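PDB 3GGN: coenzyme Q-binding protein COQ10 START domain-containing protein from Deinococcus radiodurans R1, which is of uncharacterised function but probably binds a hydrophobic ligand through this START-like domain, one piece of a longer protein of the polyketide cyclase and lipid transport family. Local coordinates for residues Met138-Lys141 / Arg142-Leu146; Ile12-Pro15 / Ala16-Tyr20; Glu40-Asp43 / Asp44-Arg48. All coordinates share one frame; numbering follows the deposited sequence.

Interaction 1: Met138-Lys141 / Arg142-Leu146; sequences MRFK and REQEL
Lys141 and Glu145 face each other one turn apart on the same helix, and their ends meet in a salt bridge, Lys141 NZ to Glu145 OE1 at 2.7 Å. The lysine runs out extended and bends at its last torsion, which swings NZ over the carboxylate; the ammonium therefore meets OE1 from above, 51° out of the carboxylate plane. Glu145 OE2 takes the backbone N of Gly13, so the two oxygens hold different partners. An alanine here would probably leave Lys141 NZ without its mate and free to turn, and Gly13 N without this acceptor.

On the inner side of the helix, Gln144 CG, anti to the carbonyl carbon (chi1 -75°), comes over one face of the Phe140 ring, a CH-pi contact of 4.0 Å from Gln144 CG to the ring centroid. The bend at chi2 then turns the amide, whose OE1 goes to Gln18. Arg139 and Glu143 lie side by side and point the same way, with their flat groups only 23° apart. The carboxylate sits at the edge of the guanidinium, but Arg139 NH1 to Glu143 OE2 is a long salt bridge of 3.8 Å; Asp136 is the arginine's stronger partner. Regular i to i+4 backbone bonds run beneath all three pairs.

Around them, Arg142 bonds to the carbonyls of Pro30 and Leu36 of the second subunit, while Phe140 packs edge-to-face on Trp23, on Ile12 of strand 4-12, and on Leu19 and Val22 of helix 16-24.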
# COMPACT_ATOMS: atom_id res chain seq x y z
N MET B 138 -5.06 8.47 -1.35
CA MET B 138 -5.30 8.15 -2.75
C MET B 138 -5.08 6.65 -3.00
O MET B 138 -5.84 6.02 -3.74
CB MET B 138 -4.39 8.99 -3.66
CG MET B 138 -4.76 10.46 -3.69
SD MET B 138 -3.63 11.48 -4.68
CE MET B 138 -4.52 11.55 -6.24
N ARG B 139 -4.06 6.08 -2.38
CA ARG B 139 -3.82 4.66 -2.56
C ARG B 139 -4.98 3.87 -1.96
O ARG B 139 -5.45 2.89 -2.54
CB ARG B 139 -2.48 4.24 -1.93
CG ARG B 139 -1.29 4.77 -2.74
CD ARG B 139 0.05 4.16 -2.34
NE ARG B 139 0.54 4.65 -1.05
CZ ARG B 139 0.28 4.06 0.11
NH1 ARG B 139 -0.45 2.95 0.13
NH2 ARG B 139 0.73 4.58 1.24
N PHE B 140 -5.46 4.31 -0.80
CA PHE B 140 -6.58 3.68 -0.12
C PHE B 140 -7.81 3.71 -1.03
O PHE B 140 -8.58 2.75 -1.09
CB PHE B 140 -6.87 4.41 1.20
CG PHE B 140 -8.09 3.90 1.93
CD1 PHE B 140 -8.19 2.57 2.31
CD2 PHE B 140 -9.13 4.78 2.26
CE1 PHE B 140 -9.31 2.11 3.02
CE2 PHE B 140 -10.24 4.33 2.97
CZ PHE B 140 -10.33 2.99 3.35
N LYS B 141 -7.99 4.83 -1.73
CA LYS B 141 -9.12 4.98 -2.65
C LYS B 141 -8.99 3.98 -3.80
O LYS B 141 -9.91 3.22 -4.09
CB LYS B 141 -9.14 6.40 -3.21
CG LYS B 141 -10.20 6.63 -4.28
CD LYS B 141 -10.13 8.07 -4.77
CE LYS B 141 -11.31 8.40 -5.67
NZ LYS B 141 -11.38 7.49 -6.83
N ARG B 142 -7.83 3.99 -4.46
CA ARG B 142 -7.58 3.09 -5.58
C ARG B 142 -7.73 1.63 -5.18
O ARG B 142 -8.36 0.84 -5.89
CB ARG B 142 -6.17 3.32 -6.13
CG ARG B 142 -5.71 2.29 -7.16
CD ARG B 142 -4.29 2.62 -7.63
NE ARG B 142 -3.76 1.60 -8.54
CZ ARG B 142 -3.19 0.47 -8.14
NH1 ARG B 142 -3.04 0.21 -6.84
NH2 ARG B 142 -2.78 -0.41 -9.04
N GLU B 143 -7.15 1.27 -4.04
CA GLU B 143 -7.20 -0.10 -3.56
C GLU B 143 -8.62 -0.56 -3.29
O GLU B 143 -9.01 -1.67 -3.68
CB GLU B 143 -6.35 -0.24 -2.29
CG GLU B 143 -4.86 -0.20 -2.58
CD GLU B 143 -4.01 -0.14 -1.33
OE1 GLU B 143 -4.29 -0.91 -0.38
OE2 GLU B 143 -3.06 0.66 -1.30
N GLN B 144 -9.40 0.29 -2.64
CA GLN B 144 -10.79 -0.04 -2.33
C GLN B 144 -11.64 -0.11 -3.59
O GLN B 144 -12.40 -1.07 -3.77
CB GLN B 144 -11.38 0.98 -1.36
CG GLN B 144 -10.90 0.81 0.07
CD GLN B 144 -11.38 -0.48 0.70
OE1 GLN B 144 -12.57 -0.81 0.64
NE2 GLN B 144 -10.47 -1.22 1.32
N GLU B 145 -11.53 0.89 -4.47
CA GLU B 145 -12.32 0.92 -5.69
C GLU B 145 -11.99 -0.19 -6.68
O GLU B 145 -12.81 -0.52 -7.54
CB GLU B 145 -12.21 2.29 -6.37
CG GLU B 145 -12.56 3.45 -5.43
CD GLU B 145 -12.93 4.73 -6.15
OE1 GLU B 145 -12.38 5.00 -7.24
OE2 GLU B 145 -13.78 5.48 -5.61
N LEU B 146 -10.79 -0.77 -6.57
CA LEU B 146 -10.40 -1.86 -7.46
C LEU B 146 -10.70 -3.20 -6.81
O LEU B 146 -10.89 -4.20 -7.50
CB LEU B 146 -8.91 -1.77 -7.79
CG LEU B 146 -8.52 -0.59 -8.69
CD1 LEU B 146 -7.02 -0.54 -8.87
CD2 LEU B 146 -9.23 -0.72 -10.03

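Interaction 2: Ile12-Pro15 / Ala16-Tyr20; sequences IGKP and AEQLY
Leu19 reaches back from the first turn of helix 16-24 to the residues that lead into it, and one leucine branch goes each way. Leu19 CD2 approaches Ile12 CG2 at 4.2 Å and Lys14 CB at 4.1 Å. Leu19 CD1 instead lies 3.8 Å from the carbonyl O of Lys14. Both groups that meet in the apolar pair are buried: in Ile12 a chi1 of -60° sets CG1 beside the backbone N and so leaves CG2 anti to it, and the isoleucine crosses the leucine at a slant. Thr102 and Val104 of strand 102-111 add to the packing on Leu19.

The outer side is looser. There the extended Gln18 runs past the aliphatic part of Lys14 and the Pro15 ring. Its amide makes only van der Waals approaches to them: Gln18 NE2 is 4.0 Å from Lys14 CD, and Gln18 OE1 is equally far from Pro15 CD. What steadies the amide is the bond from its NE2 to Gln144. The lysine chain bends at chi2, and its ammonium end leads away from the helix.

The backbone makes the change of direction. Gly13 is the centre of an inverse gamma turn, closed by a weak bond from Lys14 N to Ile12 O, and Pro15 occupies the N-cap position. Pro15 O receives Leu19 N at 3.4 Å, a weak but straight bond (167°) that opens the helical series. A strand, a tight turn and a short helix with proline at its N-cap position match the start of the helix-grip fold of the Bet v 1-like clan, in which such a helix follows the first strand.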
# COMPACT_ATOMS: atom_id res chain seq x y z
N ILE B 12 -14.78 8.11 -1.89
CA ILE B 12 -14.63 6.76 -2.41
C ILE B 12 -15.98 6.12 -2.71
O ILE B 12 -16.91 6.19 -1.90
CB ILE B 12 -13.85 5.91 -1.40
CG1 ILE B 12 -12.47 6.54 -1.19
CG2 ILE B 12 -13.74 4.48 -1.90
CD1 ILE B 12 -11.65 5.90 -0.11
N GLY B 13 -16.08 5.49 -3.87
CA GLY B 13 -17.32 4.85 -4.27
C GLY B 13 -17.64 3.54 -3.57
O GLY B 13 -17.94 2.54 -4.22
N LYS B 14 -17.57 3.54 -2.24
CA LYS B 14 -17.89 2.36 -1.45
C LYS B 14 -18.71 2.74 -0.22
O LYS B 14 -18.67 3.89 0.22
CB LYS B 14 -16.60 1.66 -1.01
CG LYS B 14 -15.84 0.95 -2.13
CD LYS B 14 -16.67 -0.21 -2.70
CE LYS B 14 -15.91 -0.97 -3.77
NZ LYS B 14 -16.81 -1.95 -4.47
N PRO B 15 -19.48 1.79 0.33
CA PRO B 15 -20.30 2.06 1.52
C PRO B 15 -19.46 2.45 2.74
O PRO B 15 -18.34 1.97 2.92
CB PRO B 15 -21.04 0.74 1.73
CG PRO B 15 -21.15 0.18 0.33
CD PRO B 15 -19.77 0.46 -0.23
N ALA B 16 -20.02 3.32 3.58
CA ALA B 16 -19.33 3.80 4.78
C ALA B 16 -18.85 2.69 5.72
O ALA B 16 -17.70 2.69 6.16
CB ALA B 16 -20.23 4.79 5.54
N GLU B 17 -19.75 1.76 6.04
CA GLU B 17 -19.42 0.65 6.94
C GLU B 17 -18.15 -0.08 6.51
O GLU B 17 -17.29 -0.38 7.34
CB GLU B 17 -20.58 -0.36 6.99
CG GLU B 17 -21.85 0.12 7.69
CD GLU B 17 -21.67 0.28 9.20
OE1 GLU B 17 -20.97 -0.56 9.82
OE2 GLU B 17 -22.26 1.23 9.77
N GLN B 18 -18.05 -0.38 5.22
CA GLN B 18 -16.89 -1.09 4.70
C GLN B 18 -15.60 -0.33 4.95
O GLN B 18 -14.63 -0.89 5.45
CB GLN B 18 -17.06 -1.33 3.21
CG GLN B 18 -15.94 -2.14 2.58
CD GLN B 18 -16.09 -2.26 1.08
OE1 GLN B 18 -17.18 -2.53 0.57
NE2 GLN B 18 -14.99 -2.07 0.36
N LEU B 19 -15.59 0.96 4.61
CA LEU B 19 -14.40 1.79 4.77
C LEU B 19 -14.05 1.94 6.25
O LEU B 19 -12.87 1.92 6.62
CB LEU B 19 -14.65 3.17 4.16
CG LEU B 19 -15.02 3.10 2.68
CD1 LEU B 19 -15.47 4.48 2.23
CD2 LEU B 19 -13.83 2.61 1.85
N TYR B 20 -15.08 2.11 7.07
CA TYR B 20 -14.90 2.24 8.51
C TYR B 20 -14.23 0.98 9.04
O TYR B 20 -13.36 1.04 9.90
CB TYR B 20 -16.25 2.42 9.20
CG TYR B 20 -16.25 2.07 10.68
CD1 TYR B 20 -15.98 3.04 11.65
CD2 TYR B 20 -16.48 0.76 11.09
CE1 TYR B 20 -15.96 2.70 13.01
CE2 TYR B 20 -16.46 0.42 12.43
CZ TYR B 20 -16.20 1.39 13.39
OH TYR B 20 -16.21 1.03 14.72

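Interaction 3: Glu40-Asp43 / Asp44-Arg48; sequences EVLD and DKRSR
Asp43 OD1 is gripped by two backbone amides of the turn that follows it: Lys45 N at 2.8 Å, which meets OD1 nearly along its C-O direction, and Arg46 N at 2.7 Å, which comes from above the carboxylate plane. The first of these bonds closes an Asx turn. The aspartate can reach both because its CG is tucked between the backbone N and the carbonyl carbon (chi1 62°), folding the carboxylate back over the turn. Its other oxygen, OD2, forms a salt bridge with Arg46. The modelled 2.5 Å from Asp43 OD2 to Arg46 NE is very short, so its exact length is doubtful, and a weak bond from NH2 joins it at the same guanidinium edge. The two flat groups are turned 40° apart, and Arg46 NH1 pairs with Glu63 of the adjoining strand.

Arg46 O is shared as well. Leu42 N at 2.8 Å and Asp43 N at 3.2 Å reach Arg46 O from the same face of its plane. Two successive amides on one carbonyl, with Leu42 in a near-helical backbone conformation, are consistent with a classic beta bulge opposite Arg46. The Leu42 side chain lies against both arginines: its CB is over one face of the Arg46 guanidinium, and its CD1 is over one face of the Arg48 guanidinium, 3.9 Å from Arg48 NH2, whose charge is met by Glu63.

Going away from the turn, Val41 and Ser47 form a non-hydrogen-bonded pair. Glu40 and Arg48 follow as an antiparallel hydrogen-bonded pair, with Glu40 N to Arg48 O at 2.8 Å and Arg48 N to Glu40 O at 2.7 Å. Together these features make a beta hairpin whose connection carries an Asx turn at Asp43, joining outermost strand 36-41 to strand 46-52 of the family's curved antiparallel sheet.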
# COMPACT_ATOMS: atom_id res chain seq x y z
N GLU B 40 -0.60 -1.20 18.50
CA GLU B 40 -0.91 -2.40 19.26
C GLU B 40 -2.10 -2.19 20.19
O GLU B 40 -2.15 -1.20 20.92
CB GLU B 40 0.32 -2.78 20.10
CG GLU B 40 0.24 -4.14 20.78
CD GLU B 40 1.12 -4.21 22.02
OE1 GLU B 40 2.15 -3.51 22.07
OE2 GLU B 40 0.78 -4.98 22.94
N VAL B 41 -3.05 -3.11 20.17
CA VAL B 41 -4.22 -2.99 21.04
C VAL B 41 -3.85 -3.44 22.45
O VAL B 41 -3.17 -4.45 22.61
CB VAL B 41 -5.40 -3.85 20.52
CG1 VAL B 41 -6.59 -3.75 21.47
CG2 VAL B 41 -5.81 -3.40 19.12
N LEU B 42 -4.27 -2.68 23.46
CA LEU B 42 -3.99 -3.02 24.85
C LEU B 42 -5.29 -3.44 25.55
O LEU B 42 -5.26 -4.12 26.58
CB LEU B 42 -3.35 -1.83 25.58
CG LEU B 42 -2.01 -1.35 25.00
CD1 LEU B 42 -1.44 -0.22 25.84
CD2 LEU B 42 -1.03 -2.51 24.96
N ASP B 43 -6.41 -3.01 24.98
CA ASP B 43 -7.75 -3.34 25.47
C ASP B 43 -8.75 -2.59 24.60
O ASP B 43 -8.35 -1.85 23.70
CB ASP B 43 -7.94 -2.97 26.94
CG ASP B 43 -7.79 -1.49 27.21
OD1 ASP B 43 -8.46 -0.67 26.54
OD2 ASP B 43 -6.99 -1.15 28.10
N ASP B 44 -10.04 -2.78 24.87
CA ASP B 44 -11.09 -2.14 24.09
C ASP B 44 -10.87 -0.67 23.73
O ASP B 44 -11.16 -0.25 22.62
CB ASP B 44 -12.45 -2.28 24.80
CG ASP B 44 -12.91 -3.72 24.93
OD1 ASP B 44 -12.48 -4.55 24.09
OD2 ASP B 44 -13.70 -4.03 25.84
N LYS B 45 -10.33 0.10 24.67
CA LYS B 45 -10.14 1.52 24.41
C LYS B 45 -8.69 1.99 24.26
O LYS B 45 -8.45 3.05 23.68
CB LYS B 45 -10.84 2.33 25.50
CG LYS B 45 -10.71 3.83 25.36
CD LYS B 45 -11.78 4.56 26.18
CE LYS B 45 -13.18 4.30 25.62
NZ LYS B 45 -13.34 4.78 24.21
N ARG B 46 -7.74 1.22 24.77
CA ARG B 46 -6.34 1.64 24.70
C ARG B 46 -5.47 0.88 23.71
O ARG B 46 -5.71 -0.29 23.40
CB ARG B 46 -5.69 1.53 26.09
CG ARG B 46 -6.31 2.43 27.15
CD ARG B 46 -5.59 2.21 28.47
NE ARG B 46 -5.65 0.80 28.86
CZ ARG B 46 -4.61 0.09 29.28
NH1 ARG B 46 -3.41 0.66 29.37
NH2 ARG B 46 -4.76 -1.19 29.61
N SER B 47 -4.43 1.57 23.25
CA SER B 47 -3.49 1.01 22.29
C SER B 47 -2.14 1.70 22.42
O SER B 47 -2.05 2.80 22.94
CB SER B 47 -4.04 1.17 20.86
OG SER B 47 -4.56 2.48 20.65
N ARG B 48 -1.09 1.02 21.97
CA ARG B 48 0.27 1.55 22.01
C ARG B 48 0.69 1.88 20.59
O ARG B 48 0.66 1.02 19.71
CB ARG B 48 1.23 0.51 22.59
CG ARG B 48 2.67 0.96 22.66
CD ARG B 48 3.22 0.70 24.05
NE ARG B 48 2.37 1.35 25.05
CZ ARG B 48 2.44 1.12 26.36
NH1 ARG B 48 3.31 0.24 26.84
NH2 ARG B 48 1.62 1.76 27.19

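In the fold
Along the chain the order is interaction 2, interaction 3, interaction 1. Interactions 1 and 2 are neighbours, their centres 11 Å apart: the end of helix 130-146 meets the turn between strand 4-12 and helix 16-24 through two side-chain hydrogen bonds, so the last helix is tied to the beginning of the fold. Interaction 3 lies away from both, its centre 27 Å from that of interaction 1 and 24 Å from that of interaction 2. It closes the hairpin at strand 36-41, the edge of the seven-stranded sheet within this chain opposite strand 4-12. The contacts thus mark the two margins of the sheet and the helix packed beside one of them.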